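Side-chain contact in cytochrome P450 CYP260B1 (Sorangium cellulosum, PDB 5HIW), which belongs to the cytochrome P450 family, whose predominantly helical fold encloses a haem group: residues R109-R114 with I129-G134. Numbering follows the deposited sequence. Where two conformers were deposited one is given.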
ATOM      1  N   ARG A 109     -15.594   0.148 -13.840  1.00 25.15           N
ATOM      2  CA  ARG A 109     -16.321  -0.215 -15.073  1.00 26.03           C
ATOM      3  C   ARG A 109     -15.593   0.227 -16.330  1.00 25.31           C
ATOM      4  O   ARG A 109     -15.567  -0.520 -17.272  1.00 26.73           O
ATOM      5  CB  ARG A 109     -17.746   0.372 -15.138  1.00 28.36           C
ATOM      6  CG  ARG A 109     -18.722  -0.545 -14.406  1.00 34.81           C
ATOM      7  CD  ARG A 109     -20.171  -0.119 -14.516  1.00 42.35           C
ATOM      8  NE  ARG A 109     -20.889  -0.687 -13.380  1.00 43.86           N
ATOM      9  CZ  ARG A 109     -21.108  -1.989 -13.216  1.00 48.95           C
ATOM     10  NH1 ARG A 109     -20.737  -2.899 -14.115  1.00 47.59           N
ATOM     11  NH2 ARG A 109     -21.740  -2.395 -12.148  1.00 51.09           N
ATOM     12  N   ARG A 110     -15.030   1.425 -16.314  1.00 25.15           N
ATOM     13  CA  ARG A 110     -14.328   1.988 -17.468  0.50 26.94           C
ATOM     14  C   ARG A 110     -13.048   1.148 -17.718  1.00 30.74           C
ATOM     15  O   ARG A 110     -12.696   0.793 -18.853  1.00 27.48           O
ATOM     16  CB  ARG A 110     -14.010   3.460 -17.167  0.50 29.90           C
ATOM     17  CG  ARG A 110     -13.320   4.289 -18.263  0.50 30.46           C
ATOM     18  CD  ARG A 110     -13.076   5.758 -17.838  0.50 33.91           C
ATOM     19  NE  ARG A 110     -14.006   6.251 -16.796  0.50 34.42           N
ATOM     20  CZ  ARG A 110     -13.625   6.724 -15.599  0.50 34.31           C
ATOM     21  NH1 ARG A 110     -12.334   6.818 -15.289  0.50 33.98           N
ATOM     22  NH2 ARG A 110     -14.537   7.111 -14.711  0.50 31.83           N
ATOM     23  N   VAL A 111     -12.345   0.852 -16.643  1.00 23.90           N
ATOM     24  CA  VAL A 111     -11.081   0.115 -16.718  1.00 23.67           C
ATOM     25  C   VAL A 111     -11.328  -1.273 -17.311  1.00 23.11           C
ATOM     26  O   VAL A 111     -10.609  -1.735 -18.227  1.00 29.01           O
ATOM     27  CB  VAL A 111     -10.384   0.075 -15.321  1.00 21.89           C
ATOM     28  CG1 VAL A 111      -9.248  -0.933 -15.326  1.00 24.27           C
ATOM     29  CG2 VAL A 111      -9.844   1.410 -14.933  1.00 24.31           C
ATOM     30  N   VAL A 112     -12.371  -1.955 -16.843  1.00 23.70           N
ATOM     31  CA  VAL A 112     -12.670  -3.293 -17.250  1.00 27.74           C
ATOM     32  C   VAL A 112     -13.187  -3.303 -18.713  1.00 32.18           C
ATOM     33  O   VAL A 112     -12.796  -4.167 -19.513  1.00 30.26           O
ATOM     34  CB  VAL A 112     -13.722  -3.906 -16.326  1.00 26.71           C
ATOM     35  CG1 VAL A 112     -14.331  -5.151 -16.936  1.00 31.51           C
ATOM     36  CG2 VAL A 112     -13.104  -4.231 -14.969  1.00 25.41           C
ATOM     37  N   GLU A 113     -14.034  -2.313 -19.047  1.00 31.81           N
ATOM     38  CA  GLU A 113     -14.581  -2.124 -20.398  0.50 33.22           C
ATOM     39  C   GLU A 113     -13.475  -2.106 -21.450  1.00 35.06           C
ATOM     40  O   GLU A 113     -13.628  -2.666 -22.553  1.00 36.72           O
ATOM     41  CB  GLU A 113     -15.383  -0.807 -20.484  0.50 35.18           C
ATOM     42  CG  GLU A 113     -15.872  -0.427 -21.883  0.50 36.70           C
ATOM     43  CD  GLU A 113     -16.851  -1.445 -22.402  0.50 38.31           C
ATOM     44  OE1 GLU A 113     -17.604  -1.925 -21.544  0.50 43.54           O
ATOM     45  OE2 GLU A 113     -16.867  -1.778 -23.618  0.50 41.82           O
ATOM     46  N   ARG A 114     -12.358  -1.457 -21.121  1.00 30.36           N
ATOM     47  CA  ARG A 114     -11.239  -1.356 -22.053  1.00 34.18           C
ATOM     48  C   ARG A 114     -10.695  -2.708 -22.405  1.00 36.50           C
ATOM     49  O   ARG A 114     -10.050  -2.815 -23.430  1.00 39.19           O
ATOM     50  CB  ARG A 114     -10.076  -0.501 -21.543  1.00 32.15           C
ATOM     51  CG  ARG A 114     -10.367   1.002 -21.382  1.00 34.43           C
ATOM     52  CD  ARG A 114      -9.283   1.753 -20.587  1.00 39.07           C
ATOM     53  NE  ARG A 114      -9.789   3.077 -20.213  1.00 43.96           N
ATOM     54  CZ  ARG A 114      -9.581   3.716 -19.049  1.00 48.74           C
ATOM     55  NH1 ARG A 114      -8.785   3.228 -18.082  1.00 45.74           N
ATOM     56  NH2 ARG A 114     -10.151   4.911 -18.886  1.00 47.91           N
ATOM     57  N   ILE A 129      -2.524  -0.588 -12.257  1.00 15.79           N
ATOM     58  CA  ILE A 129      -2.102   0.793 -12.354  1.00 18.88           C
ATOM     59  C   ILE A 129      -3.368   1.647 -12.663  1.00 17.55           C
ATOM     60  O   ILE A 129      -3.498   2.736 -12.178  1.00 19.16           O
ATOM     61  CB  ILE A 129      -1.053   0.993 -13.549  1.00 22.54           C
ATOM     62  CG1 ILE A 129       0.349   0.487 -13.219  1.00 28.12           C
ATOM     63  CG2 ILE A 129      -0.957   2.448 -13.944  1.00 25.57           C
ATOM     64  CD1 ILE A 129       1.022   1.198 -12.101  1.00 34.47           C
ATOM     65  N   SER A 130      -4.138   1.192 -13.609  1.00 18.71           N
ATOM     66  CA  SER A 130      -5.298   1.933 -14.215  1.00 22.32           C
ATOM     67  C   SER A 130      -6.325   2.335 -13.187  1.00 20.53           C
ATOM     68  O   SER A 130      -6.920   3.466 -13.210  1.00 20.78           O
ATOM     69  CB  SER A 130      -6.079   1.015 -15.158  1.00 25.16           C
ATOM     70  OG  SER A 130      -5.318   0.708 -16.244  1.00 30.84           O
ATOM     71  N   MET A 131      -6.527   1.449 -12.220  1.00 19.79           N
ATOM     72  CA  MET A 131      -7.470   1.721 -11.100  1.00 20.53           C
ATOM     73  C   MET A 131      -7.135   3.002 -10.302  1.00 19.69           C
ATOM     74  O   MET A 131      -7.943   3.953 -10.289  1.00 19.09           O
ATOM     75  CB  MET A 131      -7.627   0.478 -10.174  1.00 20.20           C
ATOM     76  CG  MET A 131      -8.479  -0.596 -10.761  1.00 20.67           C
ATOM     77  SD  MET A 131     -10.189  -0.041 -11.003  1.00 21.84           S
ATOM     78  CE  MET A 131     -10.598   0.335  -9.287  1.00 21.64           C
ATOM     79  N   PRO A 132      -5.987   3.060  -9.642  1.00 20.54           N
ATOM     80  CA  PRO A 132      -5.649   4.281  -8.955  1.00 20.26           C
ATOM     81  C   PRO A 132      -5.421   5.517  -9.835  1.00 19.10           C
ATOM     82  O   PRO A 132      -5.694   6.626  -9.395  1.00 18.77           O
ATOM     83  CB  PRO A 132      -4.398   3.925  -8.173  1.00 21.43           C
ATOM     84  CG  PRO A 132      -3.881   2.733  -8.841  1.00 20.60           C
ATOM     85  CD  PRO A 132      -5.047   1.983  -9.310  1.00 21.49           C
ATOM     86  N   MET A 133      -5.003   5.341 -11.111  1.00 20.66           N
ATOM     87  CA  MET A 133      -4.941   6.481 -11.996  1.00 20.75           C
ATOM     88  C   MET A 133      -6.323   7.127 -12.203  1.00 21.73           C
ATOM     89  O   MET A 133      -6.413   8.360 -12.083  1.00 25.93           O
ATOM     90  CB  MET A 133      -4.354   6.104 -13.373  1.00 20.31           C
ATOM     91  CG  MET A 133      -2.867   5.829 -13.274  1.00 24.62           C
ATOM     92  SD  MET A 133      -2.115   5.537 -14.920  1.00 26.42           S
ATOM     93  CE  MET A 133      -2.132   7.197 -15.555  1.00 29.05           C
ATOM     94  N   GLY A 134      -7.363   6.327 -12.450  1.00 20.79           N
ATOM     95  CA  GLY A 134      -8.709   6.845 -12.540  1.00 20.20           C
ATOM     96  C   GLY A 134      -9.314   7.286 -11.212  1.00 18.86           C
ATOM     97  O   GLY A 134      -9.986   8.359 -11.073  1.00 17.53           O
TER
HETATM   98  O   HOH W   1      -7.631   4.557 -15.458  1.00 26.94           O
HETATM   99  O   HOH W   2      -6.898   0.815 -18.345  1.00 38.55           O
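The guanidinium of Arg114 meets Ser130 through two waters at its edge, both lying in its plane and both held by NH1, in a contact between two helices of the cytochrome P450 fold, 93-113 and 130-140. One water, 3.2 Å from Arg114 NH1, donates to the backbone carbonyl Ser130 O at 2.6 Å; the other, 3.1 Å from Arg114 NH1, is hydrogen-bonded to the hydroxyl Ser130 OG. A single nitrogen thus reaches two oxygens of one serine, the carbonyl and the hydroxyl, illustrating how water can extend a helix-helix contact where the arginine and the serine do not meet directly.

Beside this polar bridge the packing is apolar. Both methyls of Val111 pack against Ser130 CB, CG1 at 3.7 Å and CG2 at 3.8 Å. The bond to Val111 CB already points at the neighbouring helix, and with CG1 anti to the backbone N (chi1 168°) both methyls are presented to Ser130 CB at nearly equal distance. Met131 extends the apolar layer: its side chain also packs on Leu237 of helix 232-245 and Glu347 of helix 341-358, and lies about 10 Å from the haem. The sulfur adds the last touch across the interface, Met131 SD resting 4.2 Å from Val111 CG2.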